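Monomethylamine methyltransferase MtmB1 (Methanosarcina barkeri, PDB 1NTH) catalyses transfer of the methyl group from monomethylamine to the corrinoid cofactor of its partner protein MtmC, a step in methanogenesis from methylamine. Local coordinates at residues Ile271-His282 with Met313-Ile322; Leu295-Thr306 with Ser330-Ala338. All coordinates share one frame; numbering follows the deposited sequence. Where two conformers were deposited one is given.

Contact 1 of 2, residues Ile271-His282 with Met313-Ile322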
loop_
_atom_site.group_PDB
_atom_site.type_symbol
_atom_site.label_atom_id
_atom_site.label_comp_id
_atom_site.label_asym_id
_atom_site.label_seq_id
_atom_site.Cartn_x
_atom_site.Cartn_y
_atom_site.Cartn_z
ATOM N N ILE A 271 44.683 -21.697 -12.384
ATOM C CA ILE A 271 44.335 -20.295 -12.176
ATOM C C ILE A 271 43.770 -19.576 -13.397
ATOM O O ILE A 271 42.620 -19.138 -13.381
ATOM C CB ILE A 271 45.551 -19.492 -11.650
ATOM C CG1 ILE A 271 46.003 -20.059 -10.300
ATOM C CG2 ILE A 271 45.183 -18.016 -11.514
ATOM C CD1 ILE A 271 47.214 -19.360 -9.708
ATOM N N GLU A 272 44.561 -19.446 -14.458
ATOM C CA GLU A 272 44.070 -18.753 -15.643
ATOM C C GLU A 272 42.849 -19.441 -16.247
ATOM O O GLU A 272 41.909 -18.778 -16.688
ATOM C CB GLU A 272 45.171 -18.631 -16.705
ATOM C CG GLU A 272 46.277 -17.627 -16.382
ATOM C CD GLU A 272 47.318 -18.163 -15.418
ATOM O OE1 GLU A 272 47.268 -19.367 -15.086
ATOM O OE2 GLU A 272 48.198 -17.377 -15.001
ATOM N N GLU A 273 42.861 -20.770 -16.267
ATOM C CA GLU A 273 41.744 -21.525 -16.824
ATOM C C GLU A 273 40.452 -21.273 -16.051
ATOM O O GLU A 273 39.392 -21.068 -16.643
ATOM C CB GLU A 273 42.040 -23.029 -16.812
ATOM C CG GLU A 273 43.183 -23.474 -17.716
ATOM C CD GLU A 273 44.547 -23.387 -17.050
ATOM O OE1 GLU A 273 45.506 -23.962 -17.607
ATOM O OE2 GLU A 273 44.672 -22.752 -15.981
ATOM N N THR A 274 40.546 -21.299 -14.727
ATOM C CA THR A 274 39.378 -21.085 -13.884
ATOM C C THR A 274 38.886 -19.642 -14.002
ATOM O O THR A 274 37.690 -19.378 -13.878
ATOM C CB THR A 274 39.690 -21.414 -12.408
ATOM O OG1 THR A 274 40.145 -22.771 -12.308
ATOM C CG2 THR A 274 38.436 -21.265 -11.547
ATOM N N THR A 275 39.805 -18.714 -14.255
ATOM C CA THR A 275 39.432 -17.310 -14.393
ATOM C C THR A 275 38.678 -17.096 -15.704
ATOM O O THR A 275 37.753 -16.286 -15.777
ATOM C CB THR A 275 40.675 -16.398 -14.329
ATOM O OG1 THR A 275 41.432 -16.716 -13.151
ATOM C CG2 THR A 275 40.257 -14.926 -14.259
ATOM N N ILE A 276 39.072 -17.826 -16.745
ATOM C CA ILE A 276 38.390 -17.733 -18.029
ATOM C C ILE A 276 36.938 -18.159 -17.807
ATOM O O ILE A 276 36.007 -17.516 -18.291
ATOM C CB ILE A 276 39.043 -18.668 -19.079
ATOM C CG1 ILE A 276 40.416 -18.120 -19.469
ATOM C CG2 ILE A 276 38.145 -18.798 -20.307
ATOM C CD1 ILE A 276 41.193 -19.030 -20.413
ATOM N N VAL A 277 36.752 -19.243 -17.061
ATOM C CA VAL A 277 35.413 -19.739 -16.758
ATOM C C VAL A 277 34.658 -18.700 -15.932
ATOM O O VAL A 277 33.474 -18.450 -16.170
ATOM C CB VAL A 277 35.474 -21.068 -15.961
ATOM C CG1 VAL A 277 34.110 -21.391 -15.359
ATOM C CG2 VAL A 277 35.911 -22.194 -16.879
ATOM N N ASP A 278 35.351 -18.097 -14.971
ATOM C CA ASP A 278 34.743 -17.089 -14.103
ATOM C C ASP A 278 34.210 -15.917 -14.929
ATOM O O ASP A 278 33.084 -15.465 -14.717
ATOM C CB ASP A 278 35.765 -16.589 -13.081
ATOM C CG ASP A 278 35.117 -15.882 -11.907
ATOM O OD1 ASP A 278 33.885 -15.673 -11.943
ATOM O OD2 ASP A 278 35.841 -15.537 -10.951
ATOM N N VAL A 279 35.014 -15.421 -15.866
ATOM C CA VAL A 279 34.568 -14.317 -16.713
ATOM C C VAL A 279 33.354 -14.776 -17.517
ATOM O O VAL A 279 32.370 -14.047 -17.653
ATOM C CB VAL A 279 35.697 -13.850 -17.672
ATOM C CG1 VAL A 279 35.145 -12.883 -18.720
ATOM C CG2 VAL A 279 36.803 -13.177 -16.864
ATOM N N ALA A 280 33.414 -15.999 -18.033
ATOM C CA ALA A 280 32.311 -16.541 -18.810
ATOM C C ALA A 280 31.018 -16.630 -17.999
ATOM O O ALA A 280 29.938 -16.377 -18.532
ATOM C CB ALA A 280 32.678 -17.926 -19.353
ATOM N N THR A 281 31.118 -16.988 -16.720
ATOM C CA THR A 281 29.913 -17.102 -15.903
ATOM C C THR A 281 29.380 -15.744 -15.446
ATOM O O THR A 281 28.187 -15.621 -15.162
ATOM C CB THR A 281 30.115 -18.066 -14.696
ATOM O OG1 THR A 281 31.162 -17.598 -13.842
ATOM C CG2 THR A 281 30.474 -19.457 -15.205
ATOM N N HIS A 282 30.247 -14.733 -15.383
ATOM C CA HIS A 282 29.802 -13.382 -15.026
ATOM C C HIS A 282 28.924 -12.922 -16.191
ATOM O O HIS A 282 27.868 -12.319 -15.999
ATOM C CB HIS A 282 30.983 -12.409 -14.891
ATOM C CG HIS A 282 31.572 -12.338 -13.516
ATOM N ND1 HIS A 282 32.298 -13.369 -12.958
ATOM C CD2 HIS A 282 31.560 -11.344 -12.594
ATOM C CE1 HIS A 282 32.709 -13.012 -11.753
ATOM N NE2 HIS A 282 32.274 -11.789 -11.507
ATOM N N MET A 313 43.429 -14.611 -6.576
ATOM C CA MET A 313 43.910 -14.162 -7.881
ATOM C C MET A 313 42.815 -14.309 -8.933
ATOM O O MET A 313 42.639 -13.438 -9.785
ATOM C CB MET A 313 45.143 -14.969 -8.301
ATOM C CG MET A 313 46.384 -14.655 -7.485
ATOM S SD MET A 313 47.749 -15.771 -7.880
ATOM C CE MET A 313 48.171 -15.228 -9.528
ATOM N N ILE A 314 42.079 -15.414 -8.872
ATOM C CA ILE A 314 40.996 -15.653 -9.817
ATOM C C ILE A 314 39.936 -14.561 -9.679
ATOM O O ILE A 314 39.512 -13.969 -10.673
ATOM C CB ILE A 314 40.350 -17.038 -9.576
ATOM C CG1 ILE A 314 41.367 -18.136 -9.912
ATOM C CG2 ILE A 314 39.086 -17.195 -10.424
ATOM C CD1 ILE A 314 40.966 -19.516 -9.433
ATOM N N ALA A 315 39.522 -14.285 -8.447
ATOM C CA ALA A 315 38.507 -13.262 -8.203
ATOM C C ALA A 315 38.999 -11.868 -8.600
ATOM O O ALA A 315 38.269 -11.098 -9.231
ATOM C CB ALA A 315 38.098 -13.272 -6.734
ATOM N N GLY A 316 40.234 -11.546 -8.227
ATOM C CA GLY A 316 40.789 -10.241 -8.549
ATOM C C GLY A 316 40.861 -9.968 -10.038
ATOM O O GLY A 316 40.476 -8.892 -10.498
ATOM N N TRP A 317 41.355 -10.939 -10.801
ATOM C CA TRP A 317 41.458 -10.773 -12.245
ATOM C C TRP A 317 40.093 -10.757 -12.920
ATOM O O TRP A 317 39.854 -9.955 -13.821
ATOM C CB TRP A 317 42.325 -11.879 -12.862
ATOM C CG TRP A 317 43.793 -11.605 -12.754
ATOM C CD1 TRP A 317 44.581 -11.742 -11.646
ATOM C CD2 TRP A 317 44.644 -11.104 -13.792
ATOM N NE1 TRP A 317 45.872 -11.357 -11.931
ATOM C CE2 TRP A 317 45.938 -10.961 -13.241
ATOM C CE3 TRP A 317 44.437 -10.763 -15.137
ATOM C CZ2 TRP A 317 47.024 -10.491 -13.991
ATOM C CZ3 TRP A 317 45.519 -10.294 -15.884
ATOM C CH2 TRP A 317 46.795 -10.165 -15.306
ATOM N N ALA A 318 39.196 -11.637 -12.490
ATOM C CA ALA A 318 37.869 -11.686 -13.092
ATOM C C ALA A 318 37.126 -10.365 -12.881
ATOM O O ALA A 318 36.571 -9.797 -13.823
ATOM C CB ALA A 318 37.066 -12.844 -12.504
ATOM N N CYS A 319 37.129 -9.871 -11.648
ATOM C CA CYS A 319 36.433 -8.626 -11.343
ATOM C C CYS A 319 37.072 -7.401 -11.985
ATOM O O CYS A 319 36.371 -6.538 -12.514
ATOM C CB CYS A 319 36.343 -8.415 -9.832
ATOM S SG CYS A 319 35.312 -6.987 -9.392
ATOM N N ALA A 320 38.398 -7.311 -11.941
ATOM C CA ALA A 320 39.072 -6.166 -12.542
ATOM C C ALA A 320 38.750 -6.117 -14.027
ATOM O O ALA A 320 38.515 -5.050 -14.594
ATOM C CB ALA A 320 40.581 -6.263 -12.335
ATOM N N THR A 321 38.737 -7.287 -14.657
ATOM C CA THR A 321 38.453 -7.385 -16.080
ATOM C C THR A 321 36.991 -7.064 -16.380
ATOM O O THR A 321 36.691 -6.323 -17.316
ATOM C CB THR A 321 38.808 -8.789 -16.593
ATOM O OG1 THR A 321 40.202 -9.024 -16.356
ATOM C CG2 THR A 321 38.527 -8.912 -18.082
ATOM N N ILE A 322 36.083 -7.620 -15.587
ATOM C CA ILE A 322 34.663 -7.355 -15.779
ATOM C C ILE A 322 34.387 -5.865 -15.540
ATOM O O ILE A 322 33.578 -5.256 -16.244
ATOM C CB ILE A 322 33.812 -8.224 -14.818
ATOM C CG1 ILE A 322 33.793 -9.675 -15.317
ATOM C CG2 ILE A 322 32.392 -7.664 -14.701
ATOM C CD1 ILE A 322 33.143 -9.859 -16.678
#

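Contact 2 of 2, residues Leu295-Thr306 with Ser330-Ala338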
loop_
_atom_site.group_PDB
_atom_site.type_symbol
_atom_site.label_atom_id
_atom_site.label_comp_id
_atom_site.label_asym_id
_atom_site.label_seq_id
_atom_site.Cartn_x
_atom_site.Cartn_y
_atom_site.Cartn_z
ATOM N N LEU A 295 27.166 -12.739 -8.193
ATOM C CA LEU A 295 27.983 -13.047 -7.033
ATOM C C LEU A 295 28.972 -14.153 -7.393
ATOM O O LEU A 295 28.576 -15.238 -7.819
ATOM C CB LEU A 295 27.107 -13.517 -5.875
ATOM C CG LEU A 295 27.866 -13.855 -4.589
ATOM C CD1 LEU A 295 28.426 -12.587 -3.958
ATOM C CD2 LEU A 295 26.930 -14.548 -3.633
ATOM N N ASP A 296 30.256 -13.862 -7.219
ATOM C CA ASP A 296 31.327 -14.810 -7.513
ATOM C C ASP A 296 31.701 -15.512 -6.209
ATOM O O ASP A 296 31.127 -15.234 -5.153
ATOM C CB ASP A 296 32.529 -14.039 -8.071
ATOM C CG ASP A 296 33.571 -14.934 -8.727
ATOM O OD1 ASP A 296 33.419 -16.177 -8.726
ATOM O OD2 ASP A 296 34.554 -14.370 -9.252
ATOM N N GLY A 297 32.662 -16.424 -6.286
ATOM C CA GLY A 297 33.108 -17.137 -5.106
ATOM C C GLY A 297 34.055 -18.258 -5.489
ATOM O O GLY A 297 33.766 -19.422 -5.219
ATOM N N PRO A 298 35.196 -17.942 -6.123
ATOM C CA PRO A 298 36.149 -18.990 -6.518
ATOM C C PRO A 298 36.566 -19.773 -5.282
ATOM O O PRO A 298 36.939 -19.184 -4.272
ATOM C CB PRO A 298 37.311 -18.198 -7.114
ATOM C CG PRO A 298 36.660 -16.922 -7.590
ATOM C CD PRO A 298 35.726 -16.609 -6.448
ATOM N N VAL A 299 36.513 -21.098 -5.359
ATOM C CA VAL A 299 36.869 -21.912 -4.207
ATOM C C VAL A 299 37.946 -22.945 -4.536
ATOM O O VAL A 299 37.989 -23.483 -5.642
ATOM C CB VAL A 299 35.611 -22.610 -3.644
ATOM C CG1 VAL A 299 35.002 -23.515 -4.698
ATOM C CG2 VAL A 299 35.957 -23.384 -2.388
ATOM N N HIS A 300 38.813 -23.210 -3.562
ATOM C CA HIS A 300 39.908 -24.166 -3.730
ATOM C C HIS A 300 39.373 -25.593 -3.636
ATOM O O HIS A 300 38.732 -25.957 -2.654
ATOM C CB HIS A 300 40.965 -23.920 -2.650
ATOM C CG HIS A 300 42.291 -24.544 -2.944
ATOM N ND1 HIS A 300 42.496 -25.907 -2.921
ATOM C CD2 HIS A 300 43.483 -23.990 -3.267
ATOM C CE1 HIS A 300 43.758 -26.166 -3.217
ATOM N NE2 HIS A 300 44.379 -25.019 -3.431
ATOM N N ILE A 301 39.639 -26.399 -4.661
ATOM C CA ILE A 301 39.147 -27.772 -4.684
ATOM C C ILE A 301 39.505 -28.579 -3.437
ATOM O O ILE A 301 38.725 -29.423 -2.996
ATOM C CB ILE A 301 39.655 -28.529 -5.935
ATOM C CG1 ILE A 301 38.936 -29.877 -6.046
ATOM C CG2 ILE A 301 41.164 -28.728 -5.856
ATOM C CD1 ILE A 301 39.161 -30.588 -7.359
ATOM N N ARG A 302 40.671 -28.314 -2.858
ATOM C CA ARG A 302 41.089 -29.051 -1.670
ATOM C C ARG A 302 40.691 -28.401 -0.351
ATOM O O ARG A 302 40.106 -29.047 0.516
ATOM C CB ARG A 302 42.606 -29.248 -1.674
ATOM C CG ARG A 302 43.114 -30.031 -0.469
ATOM C CD ARG A 302 44.632 -30.107 -0.439
ATOM N NE ARG A 302 45.105 -30.907 0.689
ATOM C CZ ARG A 302 46.386 -31.110 0.981
ATOM N NH1 ARG A 302 47.337 -30.572 0.229
ATOM N NH2 ARG A 302 46.717 -31.855 2.027
ATOM N N TRP A 303 41.008 -27.120 -0.205
ATOM C CA TRP A 303 40.730 -26.404 1.030
ATOM C C TRP A 303 39.290 -25.930 1.205
ATOM O O TRP A 303 38.848 -25.691 2.328
ATOM C CB TRP A 303 41.694 -25.224 1.149
ATOM C CG TRP A 303 43.135 -25.637 1.005
ATOM C CD1 TRP A 303 44.044 -25.141 0.115
ATOM C CD2 TRP A 303 43.831 -26.620 1.782
ATOM N NE1 TRP A 303 45.263 -25.753 0.290
ATOM C CE2 TRP A 303 45.161 -26.665 1.308
ATOM C CE3 TRP A 303 43.460 -27.467 2.837
ATOM C CZ2 TRP A 303 46.124 -27.525 1.849
ATOM C CZ3 TRP A 303 44.420 -28.325 3.377
ATOM C CH2 TRP A 303 45.736 -28.343 2.881
ATOM N N GLY A 304 38.563 -25.795 0.100
ATOM C CA GLY A 304 37.180 -25.356 0.180
ATOM C C GLY A 304 37.024 -23.925 0.669
ATOM O O GLY A 304 35.976 -23.557 1.205
ATOM N N SER A 305 38.065 -23.121 0.483
ATOM C CA SER A 305 38.051 -21.721 0.899
ATOM C C SER A 305 38.141 -20.783 -0.299
ATOM O O SER A 305 38.656 -21.150 -1.356
ATOM C CB SER A 305 39.217 -21.433 1.847
ATOM O OG SER A 305 39.319 -20.043 2.117
ATOM N N THR A 306 37.645 -19.564 -0.120
ATOM C CA THR A 306 37.661 -18.559 -1.174
ATOM C C THR A 306 38.829 -17.583 -1.015
ATOM O O THR A 306 39.012 -16.695 -1.845
ATOM C CB THR A 306 36.364 -17.730 -1.157
ATOM O OG1 THR A 306 36.170 -17.201 0.159
ATOM C CG2 THR A 306 35.168 -18.586 -1.547
ATOM N N SER A 330 28.803 -6.633 -9.598
ATOM C CA SER A 330 29.154 -7.924 -9.011
ATOM C C SER A 330 29.580 -7.892 -7.551
ATOM O O SER A 330 29.788 -6.834 -6.959
ATOM C CB SER A 330 30.277 -8.564 -9.826
ATOM O OG SER A 330 31.500 -7.893 -9.584
ATOM N N GLY A 331 29.714 -9.080 -6.979
ATOM C CA GLY A 331 30.134 -9.188 -5.598
ATOM C C GLY A 331 30.903 -10.480 -5.433
ATOM O O GLY A 331 31.021 -11.255 -6.385
ATOM N N ASN A 332 31.439 -10.708 -4.242
ATOM C CA ASN A 332 32.171 -11.941 -3.968
ATOM C C ASN A 332 31.737 -12.448 -2.598
ATOM O O ASN A 332 31.402 -11.654 -1.713
ATOM C CB ASN A 332 33.685 -11.697 -4.007
ATOM C CG ASN A 332 34.474 -12.983 -4.232
ATOM O OD1 ASN A 332 33.893 -14.044 -4.472
ATOM N ND2 ASN A 332 35.797 -12.892 -4.161
ATOM N N GLN A 333 31.735 -13.771 -2.432
ATOM C CA GLN A 333 31.315 -14.416 -1.190
ATOM C C GLN A 333 32.514 -14.961 -0.415
ATOM O O GLN A 333 33.507 -15.387 -1.003
ATOM C CB GLN A 333 30.309 -15.532 -1.477
ATOM C CG GLN A 333 30.730 -16.506 -2.550
ATOM C CD GLN A 333 29.620 -17.470 -2.918
ATOM O OE1 GLN A 333 29.284 -18.371 -2.156
ATOM N NE2 GLN A 333 29.037 -17.275 -4.089
ATOM N N TYR A 334 32.395 -14.945 0.909
ATOM C CA TYR A 334 33.475 -15.329 1.824
ATOM C C TYR A 334 33.386 -16.670 2.552
ATOM O O TYR A 334 32.471 -16.890 3.346
ATOM C CB TYR A 334 33.624 -14.224 2.880
ATOM C CG TYR A 334 34.071 -12.890 2.324
ATOM C CD1 TYR A 334 33.365 -12.261 1.292
ATOM C CD2 TYR A 334 35.232 -12.279 2.793
ATOM C CE1 TYR A 334 33.815 -11.065 0.738
ATOM C CE2 TYR A 334 35.689 -11.087 2.252
ATOM C CZ TYR A 334 34.982 -10.487 1.219
ATOM O OH TYR A 334 35.473 -9.339 0.647
ATOM N N TYR A 335 34.365 -17.542 2.297
ATOM C CA TYR A 335 34.463 -18.860 2.934
ATOM C C TYR A 335 35.843 -19.092 3.548
ATOM O O TYR A 335 36.702 -19.714 2.924
ATOM C CB TYR A 335 34.177 -19.981 1.938
ATOM C CG TYR A 335 32.715 -20.221 1.669
ATOM C CD1 TYR A 335 32.059 -19.576 0.622
ATOM C CD2 TYR A 335 31.991 -21.126 2.444
ATOM C CE1 TYR A 335 30.718 -19.834 0.349
ATOM C CE2 TYR A 335 30.652 -21.390 2.181
ATOM C CZ TYR A 335 30.023 -20.746 1.132
ATOM O OH TYR A 335 28.712 -21.045 0.849
ATOM N N PRO A 336 36.078 -18.592 4.769
ATOM C CA PRO A 336 37.384 -18.796 5.406
ATOM C C PRO A 336 37.481 -20.227 5.939
ATOM O O PRO A 336 36.459 -20.875 6.179
ATOM C CB PRO A 336 37.381 -17.787 6.555
ATOM C CG PRO A 336 36.353 -16.763 6.140
ATOM C CD PRO A 336 35.280 -17.605 5.515
ATOM N N CYS A 337 38.705 -20.714 6.128
ATOM C CA CYS A 337 38.918 -22.059 6.660
ATOM C C CYS A 337 38.685 -22.074 8.167
ATOM O O CYS A 337 38.033 -22.975 8.701
ATOM C CB CYS A 337 40.354 -22.528 6.397
ATOM S SG CYS A 337 40.757 -22.882 4.683
ATOM N N ALA A 338 39.230 -21.069 8.844
ATOM C CA ALA A 338 39.127 -20.961 10.294
ATOM C C ALA A 338 37.750 -20.521 10.781
ATOM O O ALA A 338 36.991 -19.877 10.050
ATOM C CB ALA A 338 40.194 -20.005 10.811
HETATM O O HOH W 1 38.041 -15.130 -4.019
#

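Contact 1 of 2, residues Ile271-His282 with Met313-Ile322
Ile314 is the principal knob between two neighbouring outer helices of a TIM barrel, filling a hole formed by Ile271, Thr274, Thr275 and Asp278. The helical segments 271-282 and 313-322 run in the same general direction, their axes 9.1 Å apart at closest approach with a crossing angle of -42°. How the knob fits is clear from its branches. With CG1 anti to the carbonyl carbon (chi1 -67°) and the chain extended beyond it, Ile314 CD1 reaches the floor of the hole, 3.7 Å from Thr274 CG2, while its CG2 branch turns toward the carboxylate of Asp278. Thr275 closes the hole with its hydroxyl: OG1 lies 3.5 Å from Ile314 CG1, yet it is spent within its own helix on a 2.7 Å bond from Thr275 OG1 to Ile271 O. That carbonyl also accepts from Thr275 N, and the knob rests against this oxygen-bearing wall through ordinary van der Waals contact. At the N-terminal end, Ile271 and Met313 cross at a slant, CD1 of the isoleucine against SD of the methionine.

One turn on, the small Ala318 puts its CB 3.3 Å from Asp278 OD2, and Val279 CG2 lies against its CA. Ile322 then fills the last hollow. Its CD1 points at the side chain of His282, 3.8 Å from CB, and its CG1 meets the ring obliquely. Beyond the two helices, Trp317 turns outward to stack on Phe47, and Pro298 of strand 293-300 touches both Asp278 and Ile314 from the barrel side. Rotation of the His282 ring is fixed by ND1, which donates in the ring plane to Asp278 O at 2.8 Å, with an N-H...O angle of 158°.

Contact 2 of 2, residues Leu295-Thr306 with Ser330-Ala338
Asp296 pairs with Gly331 and Gln333 in parallel beta fashion, its N donating to Gly331 O at 2.8 Å (N-H...O angle 175°) and its O accepting from Gln333 N at 3.1 Å. These are adjacent strands of the TIM-barrel sheet, joined by helix 309-325 as a beta-alpha-beta crossover. The ladder is short: Leu295 faces Gly331 and Asp296 faces Asn332, after which the chains lose sheet pairing and interact through loop residues.

Leu295 lies across the glycine, where no side chain intervenes, its CD1 3.6 Å from Gly331 C. In the modelled conformer, Gln333 has CG between its backbone N and carbonyl carbon (chi1 50°) and crosses Leu295 at about a right angle; its NE2 also donates to Asp296 O, at 3.1 Å, from the opposite face of the carbonyl plane to Gln333 N. On the other face of the sheet, Asp296 accepts from Gly297 N through OD1, while OD2 forms a salt bridge with Arg361. Asn332 directs its amide nitrogen to Asp356 OD1 and to a water that donates to Thr306 O, linking strand to loop.

Past the strands, Ser305 and Thr306 bond to both backbone polar atoms of Tyr335. Tyr335 O accepts twice, from Ser305 OG at 2.8 Å and from Thr306 N at 3.2 Å. The Thr306 hydroxyl receives Tyr335 N at 2.8 Å and is also hydrogen-bonded to Gln352 OE1 of helix 343-359. Three bonds thus hold one peptide stretch at the C-terminal end of the barrel strands, where TIM-barrel enzymes generally place their active sites. The Thr306 methyl touches the Tyr335 side chain obliquely. Farther along, Cys337 SG packs against the serine, 3.5 Å from Ser305 CB.

Along the chain the segments alternate: helix 271-288, strand 293-300, helix 309-325, strand 330-333. Contact 1 pairs the two helices and contact 2 the two strands, so together they describe neighbouring beta-alpha units of the TIM barrel, helix layer outside and parallel sheet inside. Their centres lie 13 Å apart, yet the layers touch directly. His282 CE1 approaches Asp296 OD2 to 3.4 Å, and Ala315 CB lies 3.5 Å from Asn332 ND2. Arg361 ties both contacts further, reaching His282 NE2 and Asp296 OD2. Both lie within one subunit of the hexamer, contact 1 in the helical layer and contact 2 in the sheet and the loops that follow it, and no other chain touches them.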